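Local coordinates for protein flavodoxin (PDB 2ARK) that probably serves as a low-potential electron donor to redox enzymes, carrying electrons on an FMN cofactor, at residues A[50-62]-A[86-98]. Sequence-based numbering, arbitrary orientation.
Sequences VLWADGLAVGSPT and IDGKIACAFSSSG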
loop_
_atom_site.group_PDB
_atom_site.type_symbol
_atom_site.label_atom_id
_atom_site.label_comp_id
_atom_site.label_asym_id
_atom_site.label_seq_id
_atom_site.Cartn_x
_atom_site.Cartn_y
_atom_site.Cartn_z
ATOM N N VAL A 50 10.054 -1.099 24.221
ATOM C CA VAL A 50 9.348 -1.914 23.239
ATOM C C VAL A 50 9.232 -3.324 23.782
ATOM O O VAL A 50 8.160 -3.942 23.727
ATOM C CB VAL A 50 10.043 -1.843 21.821
ATOM C CG1 VAL A 50 9.507 -2.903 20.872
ATOM C CG2 VAL A 50 9.871 -0.436 21.212
ATOM N N LEU A 51 10.326 -3.810 24.348
ATOM C CA LEU A 51 10.340 -5.079 25.077
ATOM C C LEU A 51 9.325 -5.132 26.227
ATOM O O LEU A 51 8.737 -6.167 26.510
ATOM C CB LEU A 51 11.742 -5.331 25.624
ATOM C CG LEU A 51 12.778 -5.723 24.582
ATOM C CD1 LEU A 51 14.187 -5.548 25.164
ATOM C CD2 LEU A 51 12.523 -7.171 24.134
ATOM N N TRP A 52 9.143 -4.005 26.896
ATOM C CA TRP A 52 8.172 -3.880 27.962
ATOM C C TRP A 52 6.741 -3.949 27.422
ATOM O O TRP A 52 5.892 -4.569 28.044
ATOM C CB TRP A 52 8.454 -2.571 28.706
ATOM C CG TRP A 52 7.458 -2.182 29.720
ATOM C CD1 TRP A 52 7.449 -2.546 31.044
ATOM C CD2 TRP A 52 6.309 -1.332 29.520
ATOM N NE1 TRP A 52 6.364 -1.973 31.675
ATOM C CE2 TRP A 52 5.650 -1.224 30.766
ATOM C CE3 TRP A 52 5.785 -0.637 28.409
ATOM C CZ2 TRP A 52 4.480 -0.453 30.936
ATOM C CZ3 TRP A 52 4.631 0.134 28.582
ATOM C CH2 TRP A 52 3.989 0.213 29.831
ATOM N N ALA A 53 6.483 -3.360 26.254
ATOM C CA ALA A 53 5.120 -3.193 25.713
ATOM C C ALA A 53 4.420 -4.480 25.273
ATOM O O ALA A 53 5.021 -5.339 24.616
ATOM C CB ALA A 53 5.125 -2.201 24.560
ATOM N N ASP A 54 3.141 -4.612 25.623
ATOM C CA ASP A 54 2.298 -5.654 25.023
ATOM C C ASP A 54 1.731 -5.150 23.712
ATOM O O ASP A 54 1.628 -5.901 22.754
ATOM C CB ASP A 54 1.156 -6.054 25.967
ATOM C CG ASP A 54 1.664 -6.713 27.226
ATOM O OD1 ASP A 54 2.525 -7.603 27.084
ATOM O OD2 ASP A 54 1.222 -6.355 28.347
ATOM N N GLY A 55 1.356 -3.868 23.709
ATOM C CA GLY A 55 0.765 -3.181 22.587
ATOM C C GLY A 55 1.463 -1.857 22.366
ATOM O O GLY A 55 1.932 -1.234 23.322
ATOM N N LEU A 56 1.557 -1.465 21.089
ATOM C CA LEU A 56 2.198 -0.217 20.648
ATOM C C LEU A 56 1.279 0.612 19.761
ATOM O O LEU A 56 0.652 0.070 18.849
ATOM C CB LEU A 56 3.453 -0.501 19.811
ATOM C CG LEU A 56 4.648 -1.161 20.474
ATOM C CD1 LEU A 56 4.423 -2.702 20.519
ATOM C CD2 LEU A 56 5.885 -0.792 19.688
ATOM N N ALA A 57 1.217 1.922 20.011
ATOM C CA ALA A 57 0.680 2.859 19.026
ATOM C C ALA A 57 1.848 3.689 18.524
ATOM O O ALA A 57 2.614 4.227 19.301
ATOM C CB ALA A 57 -0.421 3.736 19.635
ATOM N N VAL A 58 2.026 3.741 17.217
ATOM C CA VAL A 58 3.178 4.424 16.658
ATOM C C VAL A 58 2.648 5.559 15.798
ATOM O O VAL A 58 1.885 5.317 14.887
ATOM C CB VAL A 58 4.048 3.436 15.807
ATOM C CG1 VAL A 58 5.205 4.183 15.109
ATOM C CG2 VAL A 58 4.539 2.229 16.648
ATOM N N GLY A 59 3.016 6.796 16.109
ATOM C CA GLY A 59 2.495 7.944 15.374
ATOM C C GLY A 59 3.571 8.726 14.687
ATOM O O GLY A 59 4.701 8.826 15.175
ATOM N N SER A 60 3.242 9.272 13.530
ATOM C CA SER A 60 4.194 10.073 12.815
ATOM C C SER A 60 3.447 11.151 12.073
ATOM O O SER A 60 2.309 10.918 11.647
ATOM C CB SER A 60 4.908 9.206 11.790
ATOM O OG SER A 60 5.810 9.959 10.966
ATOM N N PRO A 61 4.088 12.315 11.852
ATOM C CA PRO A 61 3.515 13.224 10.858
ATOM C C PRO A 61 3.514 12.524 9.497
ATOM O O PRO A 61 4.358 11.649 9.246
ATOM C CB PRO A 61 4.506 14.405 10.855
ATOM C CG PRO A 61 5.814 13.836 11.427
ATOM C CD PRO A 61 5.343 12.821 12.439
ATOM N N THR A 62 2.586 12.870 8.614
ATOM C CA THR A 62 2.657 12.373 7.249
ATOM C C THR A 62 3.751 13.113 6.543
ATOM O O THR A 62 3.600 14.274 6.239
ATOM C CB THR A 62 1.332 12.630 6.494
ATOM O OG1 THR A 62 0.299 11.904 7.153
ATOM C CG2 THR A 62 1.408 12.154 5.010
ATOM N N ILE A 86 10.737 -10.639 18.749
ATOM C CA ILE A 86 9.653 -9.931 19.433
ATOM C C ILE A 86 8.310 -10.065 18.726
ATOM O O ILE A 86 7.467 -9.202 18.878
ATOM C CB ILE A 86 9.972 -8.416 19.727
ATOM C CG1 ILE A 86 10.329 -7.663 18.450
ATOM C CG2 ILE A 86 11.083 -8.294 20.763
ATOM C CD1 ILE A 86 10.455 -6.194 18.621
ATOM N N ASP A 87 8.117 -11.154 17.975
ATOM C CA ASP A 87 6.875 -11.418 17.246
ATOM C C ASP A 87 5.672 -11.478 18.162
ATOM O O ASP A 87 5.784 -11.917 19.301
ATOM C CB ASP A 87 6.959 -12.747 16.510
ATOM C CG ASP A 87 8.056 -12.783 15.448
ATOM O OD1 ASP A 87 9.239 -12.553 15.783
ATOM O OD2 ASP A 87 7.725 -13.069 14.280
ATOM N N GLY A 88 4.518 -11.039 17.658
ATOM C CA GLY A 88 3.264 -11.191 18.396
ATOM C C GLY A 88 2.937 -10.070 19.372
ATOM O O GLY A 88 2.014 -10.200 20.175
ATOM N N LYS A 89 3.695 -8.975 19.324
ATOM C CA LYS A 89 3.250 -7.745 19.965
ATOM C C LYS A 89 2.103 -7.242 19.134
ATOM O O LYS A 89 2.006 -7.593 17.957
ATOM C CB LYS A 89 4.365 -6.697 20.082
ATOM C CG LYS A 89 5.263 -6.957 21.258
ATOM C CD LYS A 89 6.452 -6.028 21.306
ATOM C CE LYS A 89 7.573 -6.705 22.084
ATOM N NZ LYS A 89 7.149 -7.048 23.461
ATOM N N ILE A 90 1.224 -6.460 19.760
ATOM C CA ILE A 90 0.048 -5.898 19.118
ATOM C C ILE A 90 0.322 -4.418 18.897
ATOM O O ILE A 90 0.801 -3.740 19.814
ATOM C CB ILE A 90 -1.217 -6.116 19.991
ATOM C CG1 ILE A 90 -1.487 -7.621 20.136
ATOM C CG2 ILE A 90 -2.425 -5.411 19.394
ATOM C CD1 ILE A 90 -2.478 -7.996 21.191
ATOM N N ALA A 91 0.059 -3.929 17.677
ATOM C CA ALA A 91 0.386 -2.547 17.298
ATOM C C ALA A 91 -0.640 -1.929 16.360
ATOM O O ALA A 91 -1.364 -2.638 15.669
ATOM C CB ALA A 91 1.772 -2.469 16.671
ATOM N N CYS A 92 -0.702 -0.596 16.382
ATOM C CA CYS A 92 -1.490 0.242 15.457
ATOM C C CYS A 92 -0.703 1.536 15.182
ATOM O O CYS A 92 0.412 1.690 15.691
ATOM C CB CYS A 92 -2.843 0.558 16.071
ATOM S SG CYS A 92 -2.720 1.359 17.709
ATOM N N ALA A 93 -1.302 2.452 14.409
ATOM C CA ALA A 93 -0.618 3.590 13.791
ATOM C C ALA A 93 -1.469 4.827 13.951
ATOM O O ALA A 93 -2.690 4.716 14.073
ATOM C CB ALA A 93 -0.367 3.308 12.255
ATOM N N PHE A 94 -0.857 6.006 13.932
ATOM C CA PHE A 94 -1.640 7.262 13.795
ATOM C C PHE A 94 -0.827 8.362 13.126
ATOM O O PHE A 94 0.418 8.295 13.110
ATOM C CB PHE A 94 -2.253 7.717 15.115
ATOM C CG PHE A 94 -1.243 7.949 16.234
ATOM C CD1 PHE A 94 -0.784 6.874 17.023
ATOM C CD2 PHE A 94 -0.816 9.259 16.552
ATOM C CE1 PHE A 94 0.121 7.092 18.069
ATOM C CE2 PHE A 94 0.087 9.489 17.614
ATOM C CZ PHE A 94 0.569 8.405 18.362
ATOM N N SER A 95 -1.489 9.354 12.545
ATOM C CA SER A 95 -0.759 10.310 11.722
ATOM C C SER A 95 -1.563 11.576 11.468
ATOM O O SER A 95 -2.811 11.542 11.342
ATOM C CB SER A 95 -0.388 9.671 10.366
ATOM O OG SER A 95 0.465 10.511 9.586
ATOM N N SER A 96 -0.834 12.689 11.398
ATOM C CA SER A 96 -1.401 13.996 11.154
ATOM C C SER A 96 -0.767 14.422 9.849
ATOM O O SER A 96 0.440 14.231 9.667
ATOM C CB SER A 96 -0.985 14.951 12.280
ATOM O OG SER A 96 -1.454 16.270 12.057
ATOM N N SER A 97 -1.567 14.980 8.940
ATOM C CA SER A 97 -1.076 15.512 7.654
ATOM C C SER A 97 -1.435 16.971 7.523
ATOM O O SER A 97 -2.095 17.511 8.375
ATOM C CB SER A 97 -1.652 14.720 6.472
ATOM O OG SER A 97 -3.072 14.675 6.553
ATOM N N GLY A 98 -0.978 17.600 6.445
ATOM C CA GLY A 98 -1.243 18.998 6.159
ATOM C C GLY A 98 -2.691 19.189 5.752
ATOM O O GLY A 98 -3.270 20.252 5.963
HETATM O O HOH W 1 1.122 -8.670 22.775
#
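Strands 55-61 and 90-97 run side by side in parallel, the axes of these segments 15° apart, and the ladder passes from Ile90 N to Asp54 O through Cys92 N to Leu56 O as far as Ser60 N to Phe94 O. They are the two strands of a right-handed beta-alpha-beta unit in the flavodoxin fold, connected through helix 69-78. Phe94 leans across to its ladder partner on the other strand, Gly59: with chi1 at 58°, CG sits between the backbone N and the carbonyl carbon, and the ring lies flat on Gly59 CA, 3.4 Å from the ring centroid, a CH-pi contact. The lack of a side chain at Gly59 lets the ring sit this close. Ala57 CB meets the ring at its edge, 3.7 Å from Phe94 CE1, and also touches Cys92 SG; Leu157 of helix 148-168 packs on both Phe94 and Cys92. At the start of the strands Lys89 reaches up to the end of helix 47-52, where its NZ bonds Ala53 O at 3.0 Å and, weakly, Val50 O. A bend at chi4 (-59°) turns the ammonium toward these carbonyls. A methionine in its place would probably leave Ala53 O without its ammonium donor and the turn after the helix less firmly tied. Beyond Phe94, Ser95 OG donates to Ser60 O at 2.8 Å and lies equally close to Thr62 OG1, while Thr62 N bonds Ser96 O. A phosphate ion, probably from the crystallisation liquor, lies near Pro61. The middle thus rests on the backbone ladder, with Ala57, Cys92 and Phe94 packed on one face; a buried ammonium ties down one end, and a serine hydroxyl adds a backbone bond at the C-terminal end, where flavodoxins generally bind FMN.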